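Local coordinates for protein glycosyl transferase (Staphylococcus aureus, PDB 5U02) that belongs to the TarS-like glycosyltransferases and here comprises a helical linker followed by two E-set C-terminal domains in a three-chain assembly, at residues Asp147-Leu157 with Lys192-Leu200; Arg229-Tyr237 with Pro258-Ser268. All coordinates share one frame; numbering follows the deposited sequence.

Contact 1 of 2, residues Asp147-Leu157 with Lys192-Leu200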
loop_
_atom_site.group_PDB
_atom_site.type_symbol
_atom_site.label_atom_id
_atom_site.label_comp_id
_atom_site.label_asym_id
_atom_site.label_seq_id
_atom_site.Cartn_x
_atom_site.Cartn_y
_atom_site.Cartn_z
ATOM N N ASP A 147 -6.883 12.352 -17.846
ATOM C CA ASP A 147 -6.909 12.138 -19.286
ATOM C C ASP A 147 -7.517 10.758 -19.523
ATOM O O ASP A 147 -8.075 10.149 -18.606
ATOM C CB ASP A 147 -5.503 12.298 -19.884
ATOM C CG ASP A 147 -4.455 11.468 -19.158
ATOM O OD1 ASP A 147 -4.714 10.276 -18.879
ATOM O OD2 ASP A 147 -3.367 12.010 -18.860
ATOM N N ASN A 148 -7.402 10.255 -20.754
ATOM C CA ASN A 148 -7.955 8.942 -21.084
ATOM C C ASN A 148 -7.155 7.789 -20.485
ATOM O O ASN A 148 -7.502 6.624 -20.714
ATOM C CB ASN A 148 -8.035 8.765 -22.601
ATOM C CG ASN A 148 -6.672 8.717 -23.254
ATOM O OD1 ASN A 148 -5.868 9.633 -23.102
ATOM N ND2 ASN A 148 -6.393 7.628 -23.967
ATOM N N HIS A 149 -6.105 8.080 -19.723
ATOM C CA HIS A 149 -5.213 7.066 -19.178
ATOM C C HIS A 149 -5.238 6.990 -17.658
ATOM O O HIS A 149 -5.214 5.886 -17.103
ATOM C CB HIS A 149 -3.786 7.317 -19.694
ATOM C CG HIS A 149 -2.721 6.544 -18.979
ATOM N ND1 HIS A 149 -1.793 7.135 -18.144
ATOM C CD2 HIS A 149 -2.461 5.213 -18.953
ATOM C CE1 HIS A 149 -0.992 6.201 -17.660
ATOM N NE2 HIS A 149 -1.379 5.028 -18.129
ATOM N N LYS A 150 -5.344 8.122 -16.967
ATOM C CA LYS A 150 -5.394 8.093 -15.512
ATOM C C LYS A 150 -5.988 9.388 -14.977
ATOM O O LYS A 150 -6.062 10.403 -15.674
ATOM C CB LYS A 150 -4.005 7.875 -14.904
ATOM C CG LYS A 150 -3.029 8.997 -15.206
ATOM C CD LYS A 150 -1.707 8.802 -14.474
ATOM C CE LYS A 150 -0.742 9.931 -14.797
ATOM N NZ LYS A 150 0.545 9.779 -14.072
ATOM N N ILE A 151 -6.399 9.329 -13.713
ATOM C CA ILE A 151 -6.783 10.495 -12.931
ATOM C C ILE A 151 -5.729 10.693 -11.852
ATOM O O ILE A 151 -5.349 9.737 -11.165
ATOM C CB ILE A 151 -8.175 10.316 -12.301
ATOM C CG1 ILE A 151 -9.242 10.117 -13.379
ATOM C CG2 ILE A 151 -8.516 11.493 -11.391
ATOM C CD1 ILE A 151 -10.549 9.557 -12.829
ATOM N N VAL A 152 -5.253 11.925 -11.704
ATOM C CA VAL A 152 -4.315 12.288 -10.648
ATOM C C VAL A 152 -4.987 13.342 -9.783
ATOM O O VAL A 152 -5.309 14.438 -10.266
ATOM C CB VAL A 152 -2.985 12.810 -11.212
ATOM C CG1 VAL A 152 -1.998 13.108 -10.080
ATOM C CG2 VAL A 152 -2.404 11.808 -12.193
ATOM N N THR A 153 -5.211 13.015 -8.512
ATOM C CA THR A 153 -5.830 13.954 -7.594
ATOM C C THR A 153 -5.023 14.020 -6.308
ATOM O O THR A 153 -4.513 13.005 -5.822
ATOM C CB THR A 153 -7.300 13.587 -7.299
ATOM O OG1 THR A 153 -7.911 14.643 -6.553
ATOM C CG2 THR A 153 -7.402 12.308 -6.507
ATOM N N GLU A 154 -4.897 15.231 -5.775
ATOM C CA GLU A 154 -4.180 15.485 -4.536
ATOM C C GLU A 154 -5.170 15.990 -3.499
ATOM O O GLU A 154 -5.903 16.951 -3.754
ATOM C CB GLU A 154 -3.060 16.505 -4.758
ATOM C CG GLU A 154 -2.202 16.780 -3.541
ATOM C CD GLU A 154 -1.226 17.909 -3.784
ATOM O OE1 GLU A 154 -1.667 19.080 -3.801
ATOM O OE2 GLU A 154 -0.020 17.624 -3.973
ATOM N N LEU A 155 -5.208 15.331 -2.346
ATOM C CA LEU A 155 -6.063 15.730 -1.237
ATOM C C LEU A 155 -5.180 16.164 -0.079
ATOM O O LEU A 155 -4.285 15.421 0.335
ATOM C CB LEU A 155 -6.982 14.585 -0.808
ATOM C CG LEU A 155 -7.896 14.068 -1.922
ATOM C CD1 LEU A 155 -8.789 12.961 -1.401
ATOM C CD2 LEU A 155 -8.721 15.206 -2.497
ATOM N N THR A 156 -5.425 17.367 0.432
ATOM C CA THR A 156 -4.629 17.938 1.510
ATOM C C THR A 156 -5.466 17.979 2.783
ATOM O O THR A 156 -6.538 18.592 2.810
ATOM C CB THR A 156 -4.134 19.336 1.145
ATOM O OG1 THR A 156 -3.285 19.250 -0.005
ATOM C CG2 THR A 156 -3.347 19.941 2.296
ATOM N N LEU A 157 -4.979 17.318 3.829
ATOM C CA LEU A 157 -5.592 17.406 5.152
ATOM C C LEU A 157 -5.122 18.701 5.798
ATOM O O LEU A 157 -4.004 18.782 6.310
ATOM C CB LEU A 157 -5.218 16.201 6.007
ATOM C CG LEU A 157 -5.371 14.809 5.404
ATOM C CD1 LEU A 157 -5.171 13.755 6.484
ATOM C CD2 LEU A 157 -6.722 14.662 4.752
ATOM N N LYS A 192 1.125 16.315 4.562
ATOM C CA LYS A 192 -0.285 15.944 4.539
ATOM C C LYS A 192 -0.930 16.200 3.179
ATOM O O LYS A 192 -2.141 16.429 3.096
ATOM C CB LYS A 192 -1.045 16.677 5.642
ATOM C CG LYS A 192 -0.772 16.157 7.051
ATOM C CD LYS A 192 -1.486 17.028 8.073
ATOM C CE LYS A 192 -1.310 16.520 9.493
ATOM N NZ LYS A 192 -2.021 15.233 9.705
ATOM N N GLN A 193 -0.141 16.166 2.109
ATOM C CA GLN A 193 -0.656 16.179 0.746
ATOM C C GLN A 193 -0.618 14.755 0.210
ATOM O O GLN A 193 0.463 14.185 0.050
ATOM C CB GLN A 193 0.171 17.103 -0.143
ATOM C CG GLN A 193 0.204 18.546 0.306
ATOM C CD GLN A 193 1.191 19.357 -0.494
ATOM O OE1 GLN A 193 0.809 20.146 -1.351
ATOM N NE2 GLN A 193 2.474 19.166 -0.215
ATOM N N TYR A 194 -1.787 14.191 -0.079
ATOM C CA TYR A 194 -1.910 12.789 -0.457
ATOM C C TYR A 194 -2.329 12.683 -1.922
ATOM O O TYR A 194 -3.403 13.162 -2.300
ATOM C CB TYR A 194 -2.907 12.081 0.463
ATOM C CG TYR A 194 -2.405 11.977 1.892
ATOM C CD1 TYR A 194 -2.565 13.030 2.789
ATOM C CD2 TYR A 194 -1.732 10.844 2.326
ATOM C CE1 TYR A 194 -2.090 12.942 4.086
ATOM C CE2 TYR A 194 -1.253 10.743 3.615
ATOM C CZ TYR A 194 -1.436 11.796 4.490
ATOM O OH TYR A 194 -0.966 11.719 5.779
ATOM N N ARG A 195 -1.485 12.041 -2.733
ATOM C CA ARG A 195 -1.660 11.965 -4.179
ATOM C C ARG A 195 -2.078 10.561 -4.593
ATOM O O ARG A 195 -1.440 9.579 -4.202
ATOM C CB ARG A 195 -0.370 12.357 -4.900
ATOM C CG ARG A 195 -0.369 12.057 -6.392
ATOM C CD ARG A 195 0.918 12.549 -7.018
ATOM N NE ARG A 195 1.023 13.998 -6.913
ATOM C CZ ARG A 195 1.081 14.817 -7.954
ATOM N NH1 ARG A 195 1.076 14.323 -9.186
ATOM N NH2 ARG A 195 1.167 16.125 -7.760
ATOM N N PHE A 196 -3.130 10.474 -5.400
ATOM C CA PHE A 196 -3.667 9.202 -5.865
ATOM C C PHE A 196 -3.640 9.177 -7.386
ATOM O O PHE A 196 -4.180 10.082 -8.035
ATOM C CB PHE A 196 -5.092 8.983 -5.348
ATOM C CG PHE A 196 -5.193 8.899 -3.849
ATOM C CD1 PHE A 196 -5.291 10.048 -3.072
ATOM C CD2 PHE A 196 -5.164 7.666 -3.218
ATOM C CE1 PHE A 196 -5.380 9.963 -1.686
ATOM C CE2 PHE A 196 -5.247 7.570 -1.845
ATOM C CZ PHE A 196 -5.356 8.718 -1.075
ATOM N N ASN A 197 -2.994 8.152 -7.951
ATOM C CA ASN A 197 -3.055 7.858 -9.380
ATOM C C ASN A 197 -4.123 6.793 -9.585
ATOM O O ASN A 197 -3.948 5.647 -9.159
ATOM C CB ASN A 197 -1.707 7.371 -9.910
ATOM C CG ASN A 197 -0.598 8.390 -9.731
ATOM O OD1 ASN A 197 -0.823 9.594 -9.813
ATOM N ND2 ASN A 197 0.612 7.905 -9.481
ATOM N N ILE A 198 -5.227 7.170 -10.223
ATOM C CA ILE A 198 -6.324 6.258 -10.525
ATOM C C ILE A 198 -6.174 5.847 -11.983
ATOM O O ILE A 198 -6.589 6.574 -12.891
ATOM C CB ILE A 198 -7.690 6.900 -10.280
ATOM C CG1 ILE A 198 -7.811 7.421 -8.852
ATOM C CG2 ILE A 198 -8.797 5.910 -10.576
ATOM C CD1 ILE A 198 -8.964 8.369 -8.701
ATOM N N MET A 199 -5.595 4.673 -12.207
ATOM C CA MET A 199 -5.391 4.156 -13.554
ATOM C C MET A 199 -6.711 3.618 -14.098
ATOM O O MET A 199 -7.295 2.694 -13.521
ATOM C CB MET A 199 -4.326 3.064 -13.532
ATOM C CG MET A 199 -3.131 3.415 -12.667
ATOM S SD MET A 199 -2.389 4.973 -13.164
ATOM C CE MET A 199 -1.666 4.497 -14.725
ATOM N N LEU A 200 -7.175 4.182 -15.215
ATOM C CA LEU A 200 -8.469 3.784 -15.760
ATOM C C LEU A 200 -8.481 2.328 -16.209
ATOM O O LEU A 200 -9.544 1.697 -16.206
ATOM C CB LEU A 200 -8.861 4.700 -16.917
ATOM C CG LEU A 200 -8.794 6.198 -16.623
ATOM C CD1 LEU A 200 -9.115 7.000 -17.852
ATOM C CD2 LEU A 200 -9.737 6.572 -15.510
HETATM O O HOH W 1 -1.561 21.705 0.007
#
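Ile151, Thr153 and Leu155 pair respectively with Ile198, Phe196 and Tyr194, each through two backbone hydrogen bonds, which joins strands 150-157 and 193-199 antiparallel, their axes at 158°. The shortest is Ile198 N to Ile151 O at 2.7 Å. Single bonds, Leu200 N to His149 O and Leu157 N to Lys192 O, extend the pairing. Asp147 OD1 accepts from His149 N (an Asx turn) and Lys150 N (an Asx motif).

Ile151, Thr153, Leu155, Tyr194, Phe196 and Ile198 share one face, flanked by Leu200 and Leu157. Ile151 CB lies 4.0 Å from Ile198 CB, Ile151 CD1 meets Leu200 CD2 at 4.1 Å, and Leu157 CD1 touches Tyr194 CE1. Phe196 and Ile198 also pack on Leu171.

On the more polar face, a bend at chi2 (-56°) sets Met199 SD 3.7 Å from Lys150 CB, and another at chi3 (-70°) brings CE alongside the His149 ring, 3.5 Å from NE2. One water bridges Thr156 OG1 and Gln193 OE1; Thr156 OG1 is also hydrogen-bonded to Thr142 OG1. Lys150 forms a salt bridge with Glu201, and Glu154 OE2 a hydrogen bond with Tyr206, both of the second subunit. One buried, mostly apolar face and one subunit-facing side are consistent with an E-set, immunoglobulin-like beta sandwich.

Contact 2 of 2, residues Arg229-Tyr237 with Pro258-Ser268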
loop_
_atom_site.group_PDB
_atom_site.type_symbol
_atom_site.label_atom_id
_atom_site.label_comp_id
_atom_site.label_asym_id
_atom_site.label_seq_id
_atom_site.Cartn_x
_atom_site.Cartn_y
_atom_site.Cartn_z
ATOM N N ARG A 229 -16.362 13.104 2.619
ATOM C CA ARG A 229 -16.761 13.460 1.262
ATOM C C ARG A 229 -15.955 14.669 0.814
ATOM O O ARG A 229 -15.797 15.633 1.571
ATOM C CB ARG A 229 -18.267 13.745 1.215
ATOM C CG ARG A 229 -18.821 14.073 -0.161
ATOM C CD ARG A 229 -19.295 12.804 -0.841
ATOM N NE ARG A 229 -20.050 13.041 -2.055
ATOM C CZ ARG A 229 -19.492 13.302 -3.235
ATOM N NH1 ARG A 229 -18.172 13.384 -3.349
ATOM N NH2 ARG A 229 -20.245 13.504 -4.318
ATOM N N VAL A 230 -15.408 14.609 -0.400
ATOM C CA VAL A 230 -14.420 15.592 -0.823
ATOM C C VAL A 230 -14.917 16.358 -2.040
ATOM O O VAL A 230 -15.743 15.874 -2.823
ATOM C CB VAL A 230 -13.050 14.939 -1.118
ATOM C CG1 VAL A 230 -12.534 14.199 0.109
ATOM C CG2 VAL A 230 -13.143 14.012 -2.309
ATOM N N GLY A 231 -14.394 17.572 -2.190
ATOM C CA GLY A 231 -14.663 18.382 -3.360
ATOM C C GLY A 231 -15.114 19.791 -3.044
ATOM O O GLY A 231 -14.776 20.724 -3.778
ATOM N N ASN A 232 -15.874 19.969 -1.956
ATOM C CA ASN A 232 -16.450 21.277 -1.657
ATOM C C ASN A 232 -15.392 22.288 -1.233
ATOM O O ASN A 232 -15.610 23.496 -1.388
ATOM C CB ASN A 232 -17.543 21.146 -0.587
ATOM C CG ASN A 232 -17.002 20.726 0.771
ATOM O OD1 ASN A 232 -16.774 21.565 1.642
ATOM N ND2 ASN A 232 -16.804 19.427 0.962
ATOM N N GLN A 233 -14.258 21.828 -0.708
ATOM C CA GLN A 233 -13.074 22.656 -0.528
ATOM C C GLN A 233 -12.048 22.201 -1.554
ATOM O O GLN A 233 -11.683 21.020 -1.588
ATOM C CB GLN A 233 -12.517 22.543 0.893
ATOM C CG GLN A 233 -13.480 23.005 1.977
ATOM C CD GLN A 233 -14.000 24.411 1.727
ATOM O OE1 GLN A 233 -13.227 25.330 1.447
ATOM N NE2 GLN A 233 -15.316 24.581 1.814
ATOM N N ARG A 234 -11.595 23.124 -2.395
ATOM C CA ARG A 234 -10.716 22.739 -3.486
ATOM C C ARG A 234 -10.042 23.974 -4.059
ATOM O O ARG A 234 -10.530 25.097 -3.911
ATOM C CB ARG A 234 -11.488 22.009 -4.589
ATOM C CG ARG A 234 -12.566 22.866 -5.239
ATOM C CD ARG A 234 -13.235 22.127 -6.379
ATOM N NE ARG A 234 -14.291 22.911 -7.012
ATOM C CZ ARG A 234 -15.571 22.870 -6.656
ATOM N NH1 ARG A 234 -15.965 22.080 -5.664
ATOM N NH2 ARG A 234 -16.461 23.612 -7.299
ATOM N N ASN A 235 -8.909 23.745 -4.718
ATOM C CA ASN A 235 -8.403 24.735 -5.650
ATOM C C ASN A 235 -9.305 24.773 -6.879
ATOM O O ASN A 235 -10.095 23.858 -7.129
ATOM C CB ASN A 235 -6.961 24.421 -6.056
ATOM C CG ASN A 235 -5.959 24.770 -4.974
ATOM O OD1 ASN A 235 -6.161 25.709 -4.208
ATOM N ND2 ASN A 235 -4.863 24.019 -4.914
ATOM N N LYS A 236 -9.183 25.850 -7.647
ATOM C CA LYS A 236 -10.049 26.037 -8.803
ATOM C C LYS A 236 -9.914 24.861 -9.765
ATOM O O LYS A 236 -8.804 24.485 -10.154
ATOM C CB LYS A 236 -9.711 27.351 -9.510
ATOM C CG LYS A 236 -10.757 27.798 -10.523
ATOM C CD LYS A 236 -10.305 29.046 -11.270
ATOM C CE LYS A 236 -11.408 29.592 -12.168
ATOM N NZ LYS A 236 -11.012 30.869 -12.838
ATOM N N TYR A 237 -11.053 24.263 -10.119
ATOM C CA TYR A 237 -11.067 23.144 -11.055
ATOM C C TYR A 237 -10.477 23.579 -12.390
ATOM O O TYR A 237 -10.840 24.630 -12.931
ATOM C CB TYR A 237 -12.496 22.638 -11.227
ATOM C CG TYR A 237 -12.650 21.395 -12.084
ATOM C CD1 TYR A 237 -12.071 20.186 -11.708
ATOM C CD2 TYR A 237 -13.411 21.423 -13.247
ATOM C CE1 TYR A 237 -12.229 19.049 -12.481
ATOM C CE2 TYR A 237 -13.577 20.288 -14.019
ATOM C CZ TYR A 237 -12.985 19.109 -13.634
ATOM O OH TYR A 237 -13.150 17.988 -14.409
ATOM N N PRO A 258 -15.948 14.057 -14.746
ATOM C CA PRO A 258 -15.979 14.662 -13.411
ATOM C C PRO A 258 -16.948 15.829 -13.381
ATOM O O PRO A 258 -17.122 16.547 -14.369
ATOM C CB PRO A 258 -14.535 15.136 -13.193
ATOM C CG PRO A 258 -13.715 14.346 -14.173
ATOM C CD PRO A 258 -14.612 14.135 -15.358
ATOM N N TYR A 259 -17.588 16.012 -12.230
ATOM C CA TYR A 259 -18.496 17.136 -12.045
ATOM C C TYR A 259 -18.709 17.330 -10.555
ATOM O O TYR A 259 -18.283 16.513 -9.733
ATOM C CB TYR A 259 -19.831 16.911 -12.767
ATOM C CG TYR A 259 -20.644 15.795 -12.154
ATOM C CD1 TYR A 259 -20.301 14.468 -12.369
ATOM C CD2 TYR A 259 -21.751 16.062 -11.360
ATOM C CE1 TYR A 259 -21.033 13.429 -11.802
ATOM C CE2 TYR A 259 -22.491 15.031 -10.793
ATOM C CZ TYR A 259 -22.132 13.719 -11.017
ATOM O OH TYR A 259 -22.881 12.709 -10.444
ATOM N N PHE A 260 -19.387 18.423 -10.220
ATOM C CA PHE A 260 -19.604 18.834 -8.843
ATOM C C PHE A 260 -21.095 18.851 -8.554
ATOM O O PHE A 260 -21.885 19.344 -9.367
ATOM C CB PHE A 260 -18.972 20.203 -8.588
ATOM C CG PHE A 260 -17.487 20.219 -8.810
ATOM C CD1 PHE A 260 -16.621 19.790 -7.816
ATOM C CD2 PHE A 260 -16.957 20.623 -10.023
ATOM C CE1 PHE A 260 -15.250 19.783 -8.026
ATOM C CE2 PHE A 260 -15.592 20.627 -10.234
ATOM C CZ PHE A 260 -14.735 20.208 -9.234
ATOM N N THR A 261 -21.473 18.307 -7.403
ATOM C CA THR A 261 -22.874 18.096 -7.095
ATOM C C THR A 261 -23.561 19.413 -6.758
ATOM O O THR A 261 -22.939 20.386 -6.326
ATOM C CB THR A 261 -23.032 17.112 -5.936
ATOM O OG1 THR A 261 -22.331 17.605 -4.785
ATOM C CG2 THR A 261 -22.484 15.748 -6.326
ATOM N N LYS A 262 -24.878 19.421 -6.954
ATOM C CA LYS A 262 -25.659 20.638 -6.797
ATOM C C LYS A 262 -25.835 21.013 -5.331
ATOM O O LYS A 262 -25.751 22.195 -4.977
ATOM C CB LYS A 262 -27.023 20.462 -7.461
ATOM C CG LYS A 262 -27.722 21.763 -7.752
ATOM C CD LYS A 262 -26.834 22.622 -8.626
ATOM C CE LYS A 262 -27.468 23.957 -8.925
ATOM N NZ LYS A 262 -26.448 24.917 -9.424
ATOM N N ASP A 263 -26.077 20.022 -4.469
ATOM C CA ASP A 263 -26.468 20.316 -3.097
ATOM C C ASP A 263 -25.291 20.780 -2.248
ATOM O O ASP A 263 -25.430 21.733 -1.473
ATOM C CB ASP A 263 -27.140 19.097 -2.461
ATOM C CG ASP A 263 -26.335 17.822 -2.631
ATOM O OD1 ASP A 263 -25.141 17.892 -2.992
ATOM O OD2 ASP A 263 -26.898 16.739 -2.379
ATOM N N PHE A 264 -24.127 20.128 -2.367
ATOM C CA PHE A 264 -23.003 20.447 -1.492
ATOM C C PHE A 264 -21.689 20.645 -2.235
ATOM O O PHE A 264 -20.640 20.730 -1.587
ATOM C CB PHE A 264 -22.830 19.369 -0.415
ATOM C CG PHE A 264 -24.025 19.219 0.472
ATOM C CD1 PHE A 264 -24.318 20.177 1.428
ATOM C CD2 PHE A 264 -24.871 18.131 0.339
ATOM C CE1 PHE A 264 -25.430 20.048 2.243
ATOM C CE2 PHE A 264 -25.984 17.996 1.148
ATOM C CZ PHE A 264 -26.263 18.952 2.102
ATOM N N ASN A 265 -21.712 20.715 -3.566
ATOM C CA ASN A 265 -20.543 21.126 -4.345
ATOM C C ASN A 265 -19.379 20.146 -4.189
ATOM O O ASN A 265 -18.210 20.541 -4.210
ATOM C CB ASN A 265 -20.119 22.550 -3.960
ATOM C CG ASN A 265 -19.286 23.224 -5.025
ATOM O OD1 ASN A 265 -19.348 22.867 -6.199
ATOM N ND2 ASN A 265 -18.494 24.210 -4.617
ATOM N N ASN A 266 -19.679 18.863 -4.014
ATOM C CA ASN A 266 -18.662 17.827 -3.933
ATOM C C ASN A 266 -18.457 17.185 -5.301
ATOM O O ASN A 266 -19.324 17.242 -6.172
ATOM C CB ASN A 266 -19.046 16.763 -2.903
ATOM C CG ASN A 266 -19.023 17.296 -1.486
ATOM O OD1 ASN A 266 -20.062 17.404 -0.838
ATOM N ND2 ASN A 266 -17.844 17.643 -1.003
ATOM N N ILE A 267 -17.305 16.551 -5.476
ATOM C CA ILE A 267 -16.915 16.055 -6.791
ATOM C C ILE A 267 -17.335 14.600 -6.936
ATOM O O ILE A 267 -17.222 13.799 -5.999
ATOM C CB ILE A 267 -15.402 16.239 -7.020
ATOM C CG1 ILE A 267 -15.035 15.887 -8.461
ATOM C CG2 ILE A 267 -14.584 15.413 -6.028
ATOM C CD1 ILE A 267 -13.643 16.315 -8.847
ATOM N N SER A 268 -17.846 14.261 -8.118
ATOM C CA SER A 268 -18.269 12.906 -8.434
ATOM C C SER A 268 -17.844 12.577 -9.859
ATOM O O SER A 268 -17.388 13.443 -10.610
ATOM C CB SER A 268 -19.784 12.743 -8.260
ATOM O OG SER A 268 -20.171 12.983 -6.917
HETATM O O HOH W 2 -18.016 25.231 -1.613
HETATM O O HOH W 3 -15.269 18.021 -16.057
#
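At Gly231 and Asn266 the two backbones come within 4.1 Å, CA to CA, and beside them Ile267 N donates to Val230 O at 3.2 Å. The loop 229-237 thereby docks against an antiparallel beta hairpin, whose strands 252-260 and 267-274 are joined through residues 261-266. Gly231, with phi at 130° and no side chain, permits this close approach.

Phe260 lies between two side chains of the loop. The Arg234 guanidinium rests flat on its face in a cation-pi stack, the CZ atom 3.6 Å from the Phe260 ring centroid and the planes 21° apart. The edge of Phe260 points into the face of Tyr237, a T-shaped pair with planes at 85°. Extended from CG to NE, Arg234 carries its guanidinium far enough for NH1 to donate to Gly231 O at 2.6 Å and, weakly, to Asn265 O, while NH2 bonds to Asn265 OD1 at 3.2 Å. These bonds fix how the group is turned on the ring.

Near the start of the loop, Asn266 CB sits over one face of the Arg229 guanidinium, and Arg229 NH1 donates in the plane of the guanidinium to Ile267 O at 2.8 Å. Arg229 NH2 bonds weakly to Ser268 OG; Asp214 accepts from both groups, the former in a salt bridge. Beyond the aromatic pair, Tyr237 OH donates at 2.7 Å to a water that in turn donates to Pro258 O.

Contact 1 is complete by residue 200, and the first residue of contact 2 follows at 229. Both belong to the first of the two E-set C-terminal domains, their centres about 15 Å apart. The same branched antiparallel sheet connects them, with strands 150-159 and 193-199 in contact 1 and the hairpin of strands 252-260 and 267-274 in contact 2. They meet directly where Leu155 CD1 packs on Val230 CG1 at 4.2 Å. Strand 138-146 lies next to both, pairing with strand 150-159 and bonding through Met141 to the loop 229-237. Contact 1 also faces a second subunit, whereas no other chain of the assembly touches contact 2.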